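Local coordinates for oxidoreductase, NAD-binding/iron-sulfur cluster-binding protein (Nitratireductor pacificus pht-3B, PDB 6ZXU) that acts as a catabolic reductive dehalogenase, an oxidoreductase that carries cobalamin and two [4Fe-4S] clusters, at residues P103-A107 / Y241-A245; N109-A114 / L183-V187; G359-K363 / A418-Y422. The contacts are given in a common frame with arbitrary orientation. Residues are numbered along the deposited sequence.

Interaction 1 of 3, residues P103-A107 / Y241-A245; sequences PARRA and YALAA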
# COMPACT_ATOMS: atom_id res chain seq x y z
N PRO A 103 -2.21 -27.48 12.20
CA PRO A 103 -2.26 -27.18 10.77
C PRO A 103 -3.42 -26.32 10.35
O PRO A 103 -3.37 -25.75 9.28
CB PRO A 103 -2.38 -28.58 10.11
CG PRO A 103 -1.80 -29.51 11.13
CD PRO A 103 -2.26 -28.93 12.45
N ALA A 104 -4.48 -26.33 11.13
CA ALA A 104 -5.64 -25.47 10.89
C ALA A 104 -5.28 -24.02 11.18
O ALA A 104 -5.58 -23.17 10.37
CB ALA A 104 -6.82 -25.88 11.77
N ARG A 105 -4.57 -23.76 12.26
CA ARG A 105 -4.10 -22.46 12.50
C ARG A 105 -3.10 -22.00 11.44
O ARG A 105 -3.08 -20.82 11.01
CB ARG A 105 -3.51 -22.37 13.89
CG ARG A 105 -3.30 -20.92 14.27
CD ARG A 105 -2.90 -20.75 15.72
NE ARG A 105 -2.38 -19.38 15.95
CZ ARG A 105 -1.63 -19.04 16.99
NH1 ARG A 105 -1.32 -19.96 17.92
NH2 ARG A 105 -1.20 -17.76 17.13
N ARG A 106 -2.24 -22.91 11.02
CA ARG A 106 -1.28 -22.56 10.00
C ARG A 106 -1.96 -22.21 8.71
O ARG A 106 -1.54 -21.29 7.97
CB ARG A 106 -0.29 -23.72 9.74
CG ARG A 106 0.64 -23.98 10.92
CD ARG A 106 1.38 -25.29 10.62
NE ARG A 106 2.49 -25.59 11.55
CZ ARG A 106 3.38 -26.56 11.31
NH1 ARG A 106 3.28 -27.32 10.20
NH2 ARG A 106 4.34 -26.77 12.15
N ALA A 107 -2.98 -22.97 8.39
CA ALA A 107 -3.74 -22.74 7.14
C ALA A 107 -4.45 -21.40 7.15
O ALA A 107 -4.36 -20.64 6.18
CB ALA A 107 -4.75 -23.82 6.94
N TYR A 241 5.75 -27.58 5.15
CA TYR A 241 4.96 -26.94 6.26
C TYR A 241 3.51 -27.50 6.12
O TYR A 241 2.77 -27.16 5.18
CB TYR A 241 4.97 -25.40 6.05
CG TYR A 241 4.30 -24.47 7.06
CD1 TYR A 241 4.70 -24.44 8.34
CD2 TYR A 241 3.38 -23.54 6.63
CE1 TYR A 241 4.19 -23.52 9.24
CE2 TYR A 241 2.81 -22.61 7.50
CZ TYR A 241 3.23 -22.56 8.79
OH TYR A 241 2.68 -21.62 9.67
N ALA A 242 3.12 -28.34 7.06
CA ALA A 242 1.83 -29.03 6.96
C ALA A 242 0.70 -28.08 7.25
O ALA A 242 0.74 -27.30 8.22
CB ALA A 242 1.77 -30.17 7.94
N LEU A 243 -0.30 -28.19 6.41
CA LEU A 243 -1.46 -27.30 6.41
C LEU A 243 -2.74 -28.11 6.31
O LEU A 243 -2.81 -29.05 5.53
CB LEU A 243 -1.38 -26.36 5.18
CG LEU A 243 -0.18 -25.46 5.02
CD1 LEU A 243 -0.08 -24.92 3.60
CD2 LEU A 243 -0.26 -24.35 6.04
N ALA A 244 -3.80 -27.62 6.97
CA ALA A 244 -5.17 -28.16 6.74
C ALA A 244 -5.66 -27.90 5.31
O ALA A 244 -5.60 -26.73 4.83
CB ALA A 244 -6.12 -27.59 7.77
N ALA A 245 -6.05 -28.95 4.58
CA ALA A 245 -6.48 -28.82 3.21
C ALA A 245 -8.00 -28.43 3.02
O ALA A 245 -8.79 -28.57 3.95
CB ALA A 245 -6.21 -30.10 2.44
O HOH W 1 0.98 -20.16 8.30
O HOH W 2 5.17 -29.32 9.26

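Interaction 2 of 3, residues N109-A114 / L183-V187; sequences NLKASA and LSGYV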
# COMPACT_ATOMS: atom_id res chain seq x y z
N ASN A 109 -3.65 -18.70 8.85
CA ASN A 109 -2.61 -17.66 8.77
C ASN A 109 -2.07 -17.45 7.40
O ASN A 109 -1.87 -16.35 6.96
CB ASN A 109 -1.52 -17.94 9.76
CG ASN A 109 -0.30 -17.07 9.54
OD1 ASN A 109 0.62 -17.48 8.85
ND2 ASN A 109 -0.29 -15.89 10.17
N LEU A 110 -1.83 -18.53 6.69
CA LEU A 110 -1.24 -18.41 5.40
C LEU A 110 -2.26 -17.94 4.35
O LEU A 110 -1.94 -17.22 3.42
CB LEU A 110 -0.64 -19.74 5.02
CG LEU A 110 0.39 -19.81 3.95
CD1 LEU A 110 1.57 -18.90 4.23
CD2 LEU A 110 0.85 -21.29 3.78
N LYS A 111 -3.52 -18.38 4.49
CA LYS A 111 -4.60 -17.85 3.66
C LYS A 111 -4.85 -16.37 3.90
O LYS A 111 -4.98 -15.63 2.98
CB LYS A 111 -5.90 -18.59 3.92
CG LYS A 111 -5.96 -19.97 3.33
CD LYS A 111 -7.31 -20.60 3.77
CE LYS A 111 -7.83 -21.46 2.68
NZ LYS A 111 -9.08 -22.09 3.22
N ALA A 112 -4.82 -15.96 5.15
CA ALA A 112 -4.95 -14.55 5.51
C ALA A 112 -3.77 -13.72 4.97
O ALA A 112 -3.95 -12.57 4.54
CB ALA A 112 -5.05 -14.39 7.02
N SER A 113 -2.62 -14.33 4.87
CA SER A 113 -1.44 -13.69 4.30
C SER A 113 -1.64 -13.45 2.85
O SER A 113 -1.23 -12.39 2.36
CB SER A 113 -0.16 -14.52 4.54
OG SER A 113 0.13 -14.72 5.90
N ALA A 114 -2.17 -14.43 2.11
CA ALA A 114 -2.38 -14.27 0.71
C ALA A 114 -3.42 -13.19 0.38
O ALA A 114 -3.24 -12.40 -0.55
CB ALA A 114 -2.75 -15.58 0.09
N LEU A 183 5.22 -15.09 -0.27
CA LEU A 183 4.70 -16.08 0.59
C LEU A 183 5.65 -17.25 0.80
O LEU A 183 5.77 -17.74 1.91
CB LEU A 183 3.35 -16.57 0.13
CG LEU A 183 2.14 -15.58 0.25
CD1 LEU A 183 0.92 -16.23 -0.31
CD2 LEU A 183 1.95 -15.17 1.70
N SER A 184 6.30 -17.70 -0.25
CA SER A 184 7.34 -18.72 -0.13
C SER A 184 8.47 -18.25 0.72
O SER A 184 8.95 -18.98 1.61
CB SER A 184 7.80 -19.18 -1.49
OG SER A 184 8.51 -18.21 -2.21
N GLY A 185 8.88 -16.98 0.55
CA GLY A 185 9.91 -16.46 1.42
C GLY A 185 9.53 -16.33 2.84
O GLY A 185 10.35 -16.53 3.72
N TYR A 186 8.28 -15.99 3.09
CA TYR A 186 7.73 -15.95 4.47
C TYR A 186 7.81 -17.31 5.15
O TYR A 186 8.26 -17.41 6.31
CB TYR A 186 6.23 -15.52 4.42
CG TYR A 186 5.42 -15.75 5.64
CD1 TYR A 186 5.80 -15.21 6.85
CD2 TYR A 186 4.24 -16.46 5.59
CE1 TYR A 186 5.04 -15.39 7.99
CE2 TYR A 186 3.41 -16.63 6.72
CZ TYR A 186 3.80 -16.09 7.91
OH TYR A 186 3.03 -16.29 9.04
N VAL A 187 7.41 -18.39 4.44
CA VAL A 187 7.47 -19.76 5.04
C VAL A 187 8.95 -20.19 5.24
O VAL A 187 9.29 -20.76 6.26
CB VAL A 187 6.71 -20.75 4.16
CG1 VAL A 187 6.88 -22.19 4.61
CG2 VAL A 187 5.22 -20.42 4.13
O HOH W 3 2.04 -14.02 10.33

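Interaction 3 of 3, residues G359-K363 / A418-Y422; sequences GTREK and AYHDY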
# COMPACT_ATOMS: atom_id res chain seq x y z
N GLY A 359 14.47 3.76 -13.30
CA GLY A 359 14.43 4.50 -14.53
C GLY A 359 15.47 5.60 -14.71
O GLY A 359 16.43 5.66 -13.97
N THR A 360 15.20 6.51 -15.64
CA THR A 360 16.15 7.42 -16.23
C THR A 360 15.90 8.86 -15.80
O THR A 360 14.78 9.26 -15.56
CB THR A 360 16.01 7.46 -17.78
OG1 THR A 360 14.64 7.81 -18.18
CG2 THR A 360 16.40 6.17 -18.38
N ARG A 361 16.97 9.61 -15.63
CA ARG A 361 16.89 11.03 -15.35
C ARG A 361 17.15 11.90 -16.59
O ARG A 361 16.76 13.05 -16.61
CB ARG A 361 17.87 11.41 -14.27
CG ARG A 361 17.72 10.72 -12.95
CD ARG A 361 18.78 11.11 -12.00
NE ARG A 361 18.80 10.37 -10.72
CZ ARG A 361 19.26 9.13 -10.57
NH1 ARG A 361 19.69 8.45 -11.62
NH2 ARG A 361 19.27 8.55 -9.38
N GLU A 362 17.71 11.31 -17.65
CA GLU A 362 18.09 12.08 -18.86
C GLU A 362 16.94 12.19 -19.82
O GLU A 362 16.09 11.31 -19.86
CB GLU A 362 19.30 11.41 -19.54
CG GLU A 362 18.91 10.24 -20.49
CD GLU A 362 18.92 8.80 -19.85
OE1 GLU A 362 18.61 7.82 -20.62
OE2 GLU A 362 19.21 8.61 -18.60
N LYS A 363 16.91 13.28 -20.62
CA LYS A 363 15.85 13.44 -21.63
C LYS A 363 15.91 12.31 -22.63
O LYS A 363 17.01 11.82 -22.97
CB LYS A 363 15.93 14.78 -22.35
CG LYS A 363 15.75 15.96 -21.42
CD LYS A 363 14.37 16.02 -20.76
CE LYS A 363 14.25 17.18 -19.71
NZ LYS A 363 12.98 17.13 -18.83
N ALA A 418 16.11 19.10 -10.91
CA ALA A 418 14.68 18.90 -11.20
C ALA A 418 14.51 18.37 -12.64
O ALA A 418 14.09 19.11 -13.52
CB ALA A 418 13.91 20.21 -10.98
N TYR A 419 14.75 17.09 -12.85
CA TYR A 419 14.90 16.60 -14.19
C TYR A 419 13.65 16.28 -14.97
O TYR A 419 13.73 16.14 -16.18
CB TYR A 419 15.90 15.41 -14.18
CG TYR A 419 15.66 14.42 -13.05
CD1 TYR A 419 14.60 13.55 -13.10
CD2 TYR A 419 16.51 14.37 -11.97
CE1 TYR A 419 14.36 12.63 -12.06
CE2 TYR A 419 16.32 13.48 -10.95
CZ TYR A 419 15.21 12.61 -10.99
OH TYR A 419 15.06 11.65 -9.99
N HIS A 420 12.46 16.15 -14.35
CA HIS A 420 11.26 15.83 -15.04
C HIS A 420 10.18 16.89 -14.74
O HIS A 420 10.15 17.48 -13.70
CB HIS A 420 10.69 14.49 -14.63
CG HIS A 420 11.48 13.33 -15.07
ND1 HIS A 420 11.67 12.22 -14.29
CD2 HIS A 420 12.20 13.11 -16.20
CE1 HIS A 420 12.46 11.37 -14.92
NE2 HIS A 420 12.79 11.89 -16.08
N ASP A 421 9.25 17.01 -15.65
CA ASP A 421 8.17 18.01 -15.60
C ASP A 421 6.96 17.67 -14.80
O ASP A 421 6.30 18.54 -14.33
CB ASP A 421 7.72 18.26 -17.03
CG ASP A 421 8.79 19.05 -17.89
OD1 ASP A 421 9.63 19.75 -17.29
OD2 ASP A 421 8.78 18.90 -19.16
N TYR A 422 6.61 16.37 -14.73
CA TYR A 422 5.37 15.95 -14.11
C TYR A 422 5.60 14.87 -13.07
O TYR A 422 6.56 14.13 -13.14
CB TYR A 422 4.39 15.40 -15.16
CG TYR A 422 4.00 16.37 -16.22
CD1 TYR A 422 3.03 17.35 -15.95
CD2 TYR A 422 4.69 16.43 -17.44
CE1 TYR A 422 2.70 18.31 -16.88
CE2 TYR A 422 4.37 17.39 -18.38
CZ TYR A 422 3.38 18.29 -18.09
OH TYR A 422 3.03 19.22 -18.99
O HOH W 4 16.03 15.24 -17.67
O HOH W 5 12.68 18.60 -16.66

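Interaction 1 of 3, residues P103-A107 / Y241-A245
Two direct hydrogen bonds fix the first turn of helix 103-116 on the loop that follows strand 232-239. The backbone N of A244 donates to the carbonyl O of P103 at 3.0 Å, and that same oxygen accepts the helical bond from A107 N at 2.9 Å, so loop and helix share one acceptor. The second runs from NH1 of R106 to the carbonyl O of A242 at 3.2 Å, while NE of R106 is held by the carbonyl of P100, just ahead of the helix. Two waters add bridges: one donates to R106 O and accepts from Y241 OH, the other accepts from both R106 NH1 and A242 N. The extended aliphatic part of R106 lies over the Y241 ring in a CH-pi contact, with CD 4.0 Å from the ring centroid. Further along, L243 CD2 meets R106 CB at 3.8 Å, and A244 CB packs against A107 CB at 4.1 Å; A107 and L243 also touch I124 of strand 121-126. The direct hydrogen bonds thus engage the loop through its main chain, while its side chains supply packing, and one arginine serves as both hydrogen-bond donor and apolar cover.

Interaction 2 of 3, residues N109-A114 / L183-V187
Helices 103-116 and 168-190 run roughly antiparallel, their short segments inclined at 145° and 11.3 Å apart at closest approach, a gap that side chains fill. The polar part is a single direct bond: Y186 OH donates to N109 OD1 at 2.7 Å. A water beside it donates to the same hydroxyl and accepts from N109 ND2, which also binds the carbonyl of W640. S113 turns its hydroxyl back on its own helix, OG donating to N109 O at 2.8 Å. Van der Waals packing, mostly apolar, makes up the rest. L110 CD1 sits 3.8 Å from Y186 CE2, at the ring edge, and 4.0 Å from V187 CG2; L183 reaches across so that CD2 approaches S113 CB at 3.6 Å and CD1 approaches A114 CB at 3.7 Å. L110 and L183 both also touch L144 of strand 142-149. The chemistry is that of a buried, mostly apolar helix-helix interface in which the asparagine, tyrosine and serine have their polar groups satisfied by hydrogen bonds.

Interaction 3 of 3, residues G359-K363 / A418-Y422
Where two loops meet without regular secondary structure, the fit can rest heavily on side-chain conformation, as in this surface contact. R361 leaves the backbone with an m chi1 and then runs fully extended through chi2 and chi3, which lays its methylenes along the Y419 ring: CG stands 3.7 Å from the ring centroid and only 14° off the normal, a CH-pi contact. Y419 itself adopts the p rotamer, its CA-to-CB bond pointing toward 359-363, and one ring face meets R361 CG. The polar ends of both converge on E483, which forms a salt bridge with R361 NE and accepts a hydrogen bond from Y419 OH. K363 folds back through two successive m angles before straightening, bringing NZ within 2.9 Å of Y419 O, where it donates a hydrogen bond; its charge is paired by a salt bridge with D522. One water donates to both R361 O and Y419 O, tying the two main chains together. H420, with chi1 in m, directs CE1 to 3.2 Å from T360 O, its ND1 hydrogen-bonded to T520, and backbone hydrogen bonds join T360 to A474 and D421 to A400. The site is therefore a loop-loop junction at the ends of strands of the antiparallel sheet 394-399, 422-429, 514-521 and 474-477, in the cobalamin-binding part of the chain, with the Y419 side chain about 11 Å from the bound cofactor.

Overall arrangement
Interactions 1 and 2 form one continuous piece of packing. Their centres lie about 11 Å apart, both use helix 103-116, and they touch where L243 CD1 meets L110 CD2 at 3.8 Å; along the chain, interaction 2 is nested within the loop closed by interaction 1. Together they join helices 103-116 and 168-190 and the 241-245 loop beside the sheet of strands 121-126, 142-149, 232-239 and 194-198. Interaction 3 follows in series across the chain's centre, its centre about 49 Å from that of interaction 1 and about 38 Å from that of interaction 2. It borders a second antiparallel sheet with the same 1-2-4-3 strand order, consistent with two similarly built regions, the later binding cobalamin.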